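Local coordinates for transmembrane oligosaccharyl transferase (Archaeoglobus fulgidus, PDB 3WAJ), which is an archaeal integral membrane protein of the STT3/AglB oligosaccharyl transferase family, joining a helical transmembrane part with a bound zinc ion to a large C-terminal region, at residues A[640-645]-A[658-664]; A[704-708]-A[723-727]. The contacts are given in a common frame with arbitrary orientation. Residue numbers count along the deposited sequence, not the author numbering.

Contact 1: A[640-645]-A[658-664]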
loop_
_atom_site.group_PDB
_atom_site.type_symbol
_atom_site.label_atom_id
_atom_site.label_comp_id
_atom_site.label_asym_id
_atom_site.label_seq_id
_atom_site.Cartn_x
_atom_site.Cartn_y
_atom_site.Cartn_z
ATOM N N TYR A 640 -12.996 -29.218 1.797
ATOM C CA TYR A 640 -14.217 -28.431 1.738
ATOM C C TYR A 640 -15.343 -29.145 2.412
ATOM O O TYR A 640 -15.383 -30.392 2.437
ATOM C CB TYR A 640 -14.625 -28.195 0.273
ATOM C CG TYR A 640 -13.583 -27.462 -0.521
ATOM C CD1 TYR A 640 -12.597 -28.163 -1.225
ATOM C CD2 TYR A 640 -13.555 -26.074 -0.548
ATOM C CE1 TYR A 640 -11.626 -27.502 -1.948
ATOM C CE2 TYR A 640 -12.585 -25.394 -1.274
ATOM C CZ TYR A 640 -11.621 -26.115 -1.975
ATOM O OH TYR A 640 -10.637 -25.461 -2.695
ATOM N N PHE A 641 -16.271 -28.350 2.937
ATOM C CA PHE A 641 -17.577 -28.862 3.345
ATOM C C PHE A 641 -18.496 -28.821 2.132
ATOM O O PHE A 641 -18.390 -27.916 1.298
ATOM C CB PHE A 641 -18.177 -27.986 4.450
ATOM C CG PHE A 641 -17.556 -28.204 5.804
ATOM C CD1 PHE A 641 -17.581 -29.467 6.391
ATOM C CD2 PHE A 641 -16.968 -27.147 6.498
ATOM C CE1 PHE A 641 -17.018 -29.687 7.634
ATOM C CE2 PHE A 641 -16.397 -27.353 7.741
ATOM C CZ PHE A 641 -16.426 -28.627 8.315
ATOM N N TYR A 642 -19.404 -29.781 2.042
ATOM C CA TYR A 642 -20.351 -29.827 0.925
ATOM C C TYR A 642 -21.630 -30.613 1.268
ATOM O O TYR A 642 -21.634 -31.443 2.188
ATOM C CB TYR A 642 -19.684 -30.500 -0.275
ATOM C CG TYR A 642 -19.460 -31.977 -0.039
ATOM C CD1 TYR A 642 -18.313 -32.426 0.599
ATOM C CD2 TYR A 642 -20.413 -32.922 -0.422
ATOM C CE1 TYR A 642 -18.108 -33.769 0.840
ATOM C CE2 TYR A 642 -20.214 -34.271 -0.197
ATOM C CZ TYR A 642 -19.058 -34.688 0.433
ATOM O OH TYR A 642 -18.849 -36.030 0.662
ATOM N N TYR A 643 -22.688 -30.376 0.494
ATOM C CA TYR A 643 -23.863 -31.252 0.476
ATOM C C TYR A 643 -23.913 -32.069 -0.814
ATOM O O TYR A 643 -23.798 -31.524 -1.920
ATOM C CB TYR A 643 -25.146 -30.447 0.612
ATOM C CG TYR A 643 -25.195 -29.691 1.900
ATOM C CD1 TYR A 643 -25.827 -30.221 3.023
ATOM C CD2 TYR A 643 -24.574 -28.458 2.010
ATOM C CE1 TYR A 643 -25.861 -29.512 4.225
ATOM C CE2 TYR A 643 -24.590 -27.757 3.194
ATOM C CZ TYR A 643 -25.235 -28.280 4.293
ATOM O OH TYR A 643 -25.219 -27.550 5.449
ATOM N N SER A 644 -24.080 -33.380 -0.663
ATOM C CA SER A 644 -24.122 -34.290 -1.801
ATOM C C SER A 644 -25.412 -34.060 -2.577
ATOM O O SER A 644 -26.318 -33.373 -2.093
ATOM C CB SER A 644 -24.051 -35.742 -1.333
ATOM O OG SER A 644 -25.250 -36.131 -0.698
ATOM N N PRO A 645 -25.504 -34.622 -3.795
ATOM C CA PRO A 645 -26.780 -34.501 -4.517
ATOM C C PRO A 645 -27.950 -35.232 -3.838
ATOM O O PRO A 645 -29.092 -34.916 -4.161
ATOM C CB PRO A 645 -26.468 -35.100 -5.901
ATOM C CG PRO A 645 -25.143 -35.795 -5.759
ATOM C CD PRO A 645 -24.411 -35.079 -4.677
ATOM N N ILE A 658 -15.427 -35.270 -3.806
ATOM C CA ILE A 658 -16.754 -34.682 -3.781
ATOM C C ILE A 658 -17.555 -35.131 -5.012
ATOM O O ILE A 658 -17.160 -34.834 -6.143
ATOM C CB ILE A 658 -16.665 -33.144 -3.729
ATOM C CG1 ILE A 658 -15.973 -32.690 -2.435
ATOM C CG2 ILE A 658 -18.043 -32.518 -3.855
ATOM C CD1 ILE A 658 -15.649 -31.205 -2.414
ATOM N N PRO A 659 -18.671 -35.861 -4.787
ATOM C CA PRO A 659 -19.495 -36.373 -5.892
ATOM C C PRO A 659 -19.866 -35.226 -6.807
ATOM O O PRO A 659 -20.122 -34.131 -6.298
ATOM C CB PRO A 659 -20.768 -36.877 -5.191
ATOM C CG PRO A 659 -20.357 -37.185 -3.816
ATOM C CD PRO A 659 -19.208 -36.252 -3.467
ATOM N N LEU A 660 -19.870 -35.463 -8.119
ATOM C CA LEU A 660 -20.334 -34.462 -9.075
ATOM C C LEU A 660 -21.726 -33.970 -8.664
ATOM O O LEU A 660 -22.490 -34.711 -8.034
ATOM C CB LEU A 660 -20.375 -35.039 -10.499
ATOM C CG LEU A 660 -19.048 -35.221 -11.250
ATOM C CD1 LEU A 660 -19.225 -35.985 -12.573
ATOM C CD2 LEU A 660 -18.404 -33.884 -11.498
ATOM N N ASN A 661 -22.030 -32.719 -9.009
ATOM C CA ASN A 661 -23.331 -32.097 -8.746
ATOM C C ASN A 661 -23.624 -31.836 -7.262
ATOM O O ASN A 661 -24.782 -31.707 -6.858
ATOM C CB ASN A 661 -24.466 -32.900 -9.393
ATOM C CG ASN A 661 -24.272 -33.092 -10.878
ATOM O OD1 ASN A 661 -23.832 -32.181 -11.581
ATOM N ND2 ASN A 661 -24.591 -34.293 -11.367
ATOM N N SER A 662 -22.571 -31.770 -6.455
ATOM C CA SER A 662 -22.724 -31.425 -5.055
ATOM C C SER A 662 -22.837 -29.920 -4.936
ATOM O O SER A 662 -22.440 -29.194 -5.831
ATOM C CB SER A 662 -21.502 -31.884 -4.261
ATOM O OG SER A 662 -21.564 -33.262 -3.989
ATOM N N ILE A 663 -23.366 -29.423 -3.836
ATOM C CA ILE A 663 -23.131 -28.016 -3.577
ATOM C C ILE A 663 -21.977 -27.891 -2.560
ATOM O O ILE A 663 -22.010 -28.458 -1.469
ATOM C CB ILE A 663 -24.447 -27.188 -3.309
ATOM C CG1 ILE A 663 -24.366 -26.385 -2.024
ATOM C CG2 ILE A 663 -25.709 -28.032 -3.421
ATOM C CD1 ILE A 663 -23.742 -25.046 -2.257
ATOM N N ILE A 664 -20.918 -27.208 -2.982
ATOM C CA ILE A 664 -19.681 -27.114 -2.211
ATOM C C ILE A 664 -19.531 -25.714 -1.628
ATOM O O ILE A 664 -19.626 -24.719 -2.355
ATOM C CB ILE A 664 -18.446 -27.392 -3.115
ATOM C CG1 ILE A 664 -18.538 -28.781 -3.757
ATOM C CG2 ILE A 664 -17.141 -27.235 -2.329
ATOM C CD1 ILE A 664 -17.587 -28.986 -4.928
#

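Contact 2: A[704-708]-A[723-727]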
loop_
_atom_site.group_PDB
_atom_site.type_symbol
_atom_site.label_atom_id
_atom_site.label_comp_id
_atom_site.label_asym_id
_atom_site.label_seq_id
_atom_site.Cartn_x
_atom_site.Cartn_y
_atom_site.Cartn_z
ATOM N N GLU A 704 -21.345 -8.094 9.702
ATOM C CA GLU A 704 -22.440 -9.008 9.394
ATOM C C GLU A 704 -22.920 -9.740 10.632
ATOM O O GLU A 704 -24.114 -10.009 10.768
ATOM C CB GLU A 704 -22.058 -9.990 8.275
ATOM C CG GLU A 704 -21.006 -11.026 8.684
ATOM C CD GLU A 704 -19.537 -10.551 8.543
ATOM O OE1 GLU A 704 -19.285 -9.385 8.092
ATOM O OE2 GLU A 704 -18.647 -11.383 8.882
ATOM N N TRP A 705 -22.003 -10.031 11.552
ATOM C CA TRP A 705 -22.366 -10.719 12.788
ATOM C C TRP A 705 -22.920 -9.766 13.847
ATOM O O TRP A 705 -23.763 -10.140 14.673
ATOM C CB TRP A 705 -21.207 -11.593 13.294
ATOM C CG TRP A 705 -21.185 -12.906 12.552
ATOM C CD1 TRP A 705 -20.458 -13.211 11.431
ATOM C CD2 TRP A 705 -21.979 -14.065 12.840
ATOM N NE1 TRP A 705 -20.737 -14.494 11.016
ATOM C CE2 TRP A 705 -21.668 -15.040 11.861
ATOM C CE3 TRP A 705 -22.922 -14.372 13.827
ATOM C CZ2 TRP A 705 -22.272 -16.314 11.845
ATOM C CZ3 TRP A 705 -23.518 -15.632 13.819
ATOM C CH2 TRP A 705 -23.187 -16.590 12.833
ATOM N N LYS A 706 -22.471 -8.520 13.802
ATOM C CA LYS A 706 -23.053 -7.497 14.659
ATOM C C LYS A 706 -24.528 -7.418 14.278
ATOM O O LYS A 706 -25.425 -7.428 15.127
ATOM C CB LYS A 706 -22.343 -6.161 14.428
ATOM C CG LYS A 706 -22.948 -4.979 15.167
ATOM C CD LYS A 706 -22.672 -5.030 16.657
ATOM C CE LYS A 706 -23.023 -3.701 17.305
ATOM N NZ LYS A 706 -22.813 -3.688 18.782
ATOM N N SER A 707 -24.760 -7.408 12.972
ATOM C CA SER A 707 -26.094 -7.348 12.394
ATOM C C SER A 707 -26.930 -8.610 12.684
ATOM O O SER A 707 -28.095 -8.506 13.067
ATOM C CB SER A 707 -25.971 -7.067 10.894
ATOM O OG SER A 707 -27.164 -7.391 10.228
ATOM N N TYR A 708 -26.334 -9.792 12.532
ATOM C CA TYR A 708 -27.019 -11.038 12.891
ATOM C C TYR A 708 -27.478 -11.073 14.347
ATOM O O TYR A 708 -28.520 -11.633 14.650
ATOM C CB TYR A 708 -26.111 -12.253 12.684
ATOM C CG TYR A 708 -25.847 -12.635 11.255
ATOM C CD1 TYR A 708 -26.741 -12.320 10.253
ATOM C CD2 TYR A 708 -24.692 -13.324 10.916
ATOM C CE1 TYR A 708 -26.493 -12.684 8.934
ATOM C CE2 TYR A 708 -24.429 -13.683 9.612
ATOM C CZ TYR A 708 -25.326 -13.364 8.623
ATOM O OH TYR A 708 -25.046 -13.731 7.323
ATOM N N THR A 723 -26.874 -20.454 11.388
ATOM C CA THR A 723 -26.823 -19.188 10.665
ATOM C C THR A 723 -25.643 -19.156 9.681
ATOM O O THR A 723 -25.803 -18.850 8.489
ATOM C CB THR A 723 -26.712 -18.019 11.640
ATOM O OG1 THR A 723 -27.900 -17.974 12.454
ATOM C CG2 THR A 723 -26.539 -16.705 10.884
ATOM N N ALA A 724 -24.458 -19.495 10.184
ATOM C CA ALA A 724 -23.244 -19.522 9.373
ATOM C C ALA A 724 -23.358 -20.461 8.148
ATOM O O ALA A 724 -23.106 -20.047 7.017
ATOM C CB ALA A 724 -22.067 -19.883 10.237
ATOM N N LEU A 725 -23.743 -21.714 8.365
ATOM C CA LEU A 725 -23.919 -22.646 7.243
ATOM C C LEU A 725 -24.935 -22.151 6.224
ATOM O O LEU A 725 -24.723 -22.266 5.022
ATOM C CB LEU A 725 -24.334 -24.023 7.744
ATOM C CG LEU A 725 -23.243 -24.777 8.485
ATOM C CD1 LEU A 725 -23.789 -26.095 9.012
ATOM C CD2 LEU A 725 -22.064 -25.018 7.541
ATOM N N TYR A 726 -26.040 -21.593 6.697
ATOM C CA TYR A 726 -27.034 -21.044 5.786
ATOM C C TYR A 726 -26.432 -19.948 4.914
ATOM O O TYR A 726 -26.626 -19.942 3.697
ATOM C CB TYR A 726 -28.232 -20.489 6.568
ATOM C CG TYR A 726 -29.347 -20.015 5.677
ATOM C CD1 TYR A 726 -30.315 -20.894 5.221
ATOM C CD2 TYR A 726 -29.434 -18.688 5.283
ATOM C CE1 TYR A 726 -31.359 -20.461 4.405
ATOM C CE2 TYR A 726 -30.469 -18.249 4.465
ATOM C CZ TYR A 726 -31.426 -19.141 4.034
ATOM O OH TYR A 726 -32.451 -18.709 3.220
ATOM N N GLU A 727 -25.710 -19.016 5.534
ATOM C CA GLU A 727 -25.047 -17.949 4.776
ATOM C C GLU A 727 -24.098 -18.545 3.743
ATOM O O GLU A 727 -24.034 -18.090 2.596
ATOM C CB GLU A 727 -24.257 -17.022 5.708
ATOM C CG GLU A 727 -23.620 -15.822 5.001
ATOM C CD GLU A 727 -22.411 -15.238 5.749
ATOM O OE1 GLU A 727 -21.278 -15.381 5.231
ATOM O OE2 GLU A 727 -22.592 -14.634 6.842
#

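Contact 1: A[640-645]-A[658-664]
Y642 sits at the apolar centre. Its ring receives a CH-pi contact from I658, whose CG1 lies 4.3 Å from the Y642 ring centroid and over the face, while P659 CD comes within 4.0 Å of Y642 CE2. Next to this, the I664 side chain takes up both Y640 and Y642: I664 CG2 is 3.7 Å from Y640 CB, and I664 CG1 is 4.0 Å from Y642 CB. The pairing behind this packing is antiparallel. Strand 640-643 is the middle strand of a small three-stranded sheet, with 649-652 on one edge and 663-664 on the other. Y642 and I664 form a non-hydrogen-bonded pair, so their CA atoms come as close as 4.2 Å. One step on, Y643 and I663 form the hydrogen-bonded pair, Y643 N to I663 O at 2.8 Å and I663 N to Y643 O at 2.9 Å, and their side chains leave by the other face toward helix 717-732. Past the strands, P659 to S662 make a type II beta turn, with N661 at a positive phi. S662 OG donates to P659 O at 2.9 Å across that turn, and P645 CD packs 3.4 Å from the same S662 OG.

Contact 2: A[704-708]-A[723-727]
T723 opens the contact on helix 717-732. Its CG2 methyl sits over the face of the Y708 ring, 3.9 Å from the ring centroid and 15° off the normal, a well-centred CH-pi contact. The same T723 CG2 also lies 3.9 Å from W705 CH2, so one methyl touches two aromatic side chains of the partner helix; T723 OG1 meanwhile turns back to the backbone O of Q719. A724 follows, small enough for the indole to come up beside it, with A724 CB 3.9 Å from W705 CZ2 at the ring edge. L725 and Y726 lie out of reach of 704-708, and one helical turn after T723 the contact resumes at E727. Here Y708 OH donates a 2.7 Å hydrogen bond to E727 OE2, an oxygen that T742 OG1 also meets. The two short axes come no closer than 12.8 Å, with 124° between their N-to-C directions, a gap that the long aromatic side chains bridge while the backbones remain well separated. Helix 740-755 completes the packing: its V745 touches both W705 and A724, W705 NE1 bonds to T742 OG1, and helix 703-708 itself follows directly after strand 693-698, an edge of the mixed five-stranded sheet.

In the fold
Along the chain the contacts come in series: contact 1 closes at I664 before contact 2 opens at E704, and both lie on the same side of the chain's centre, with their own centres about 22 Å apart. Helix 717-732 joins them. T723, A724 and E727 work in contact 2, while L725 reaches the small sheet of contact 1, its CD1 4.1 Å from Y643 OH; V729 and A732, further along the helix, also meet that sheet through Y643 and I663. The helix thus lies between the outlying three-stranded sheet and helix 703-708, tying a surface beta element to the more buried helical packing of the C-terminal region.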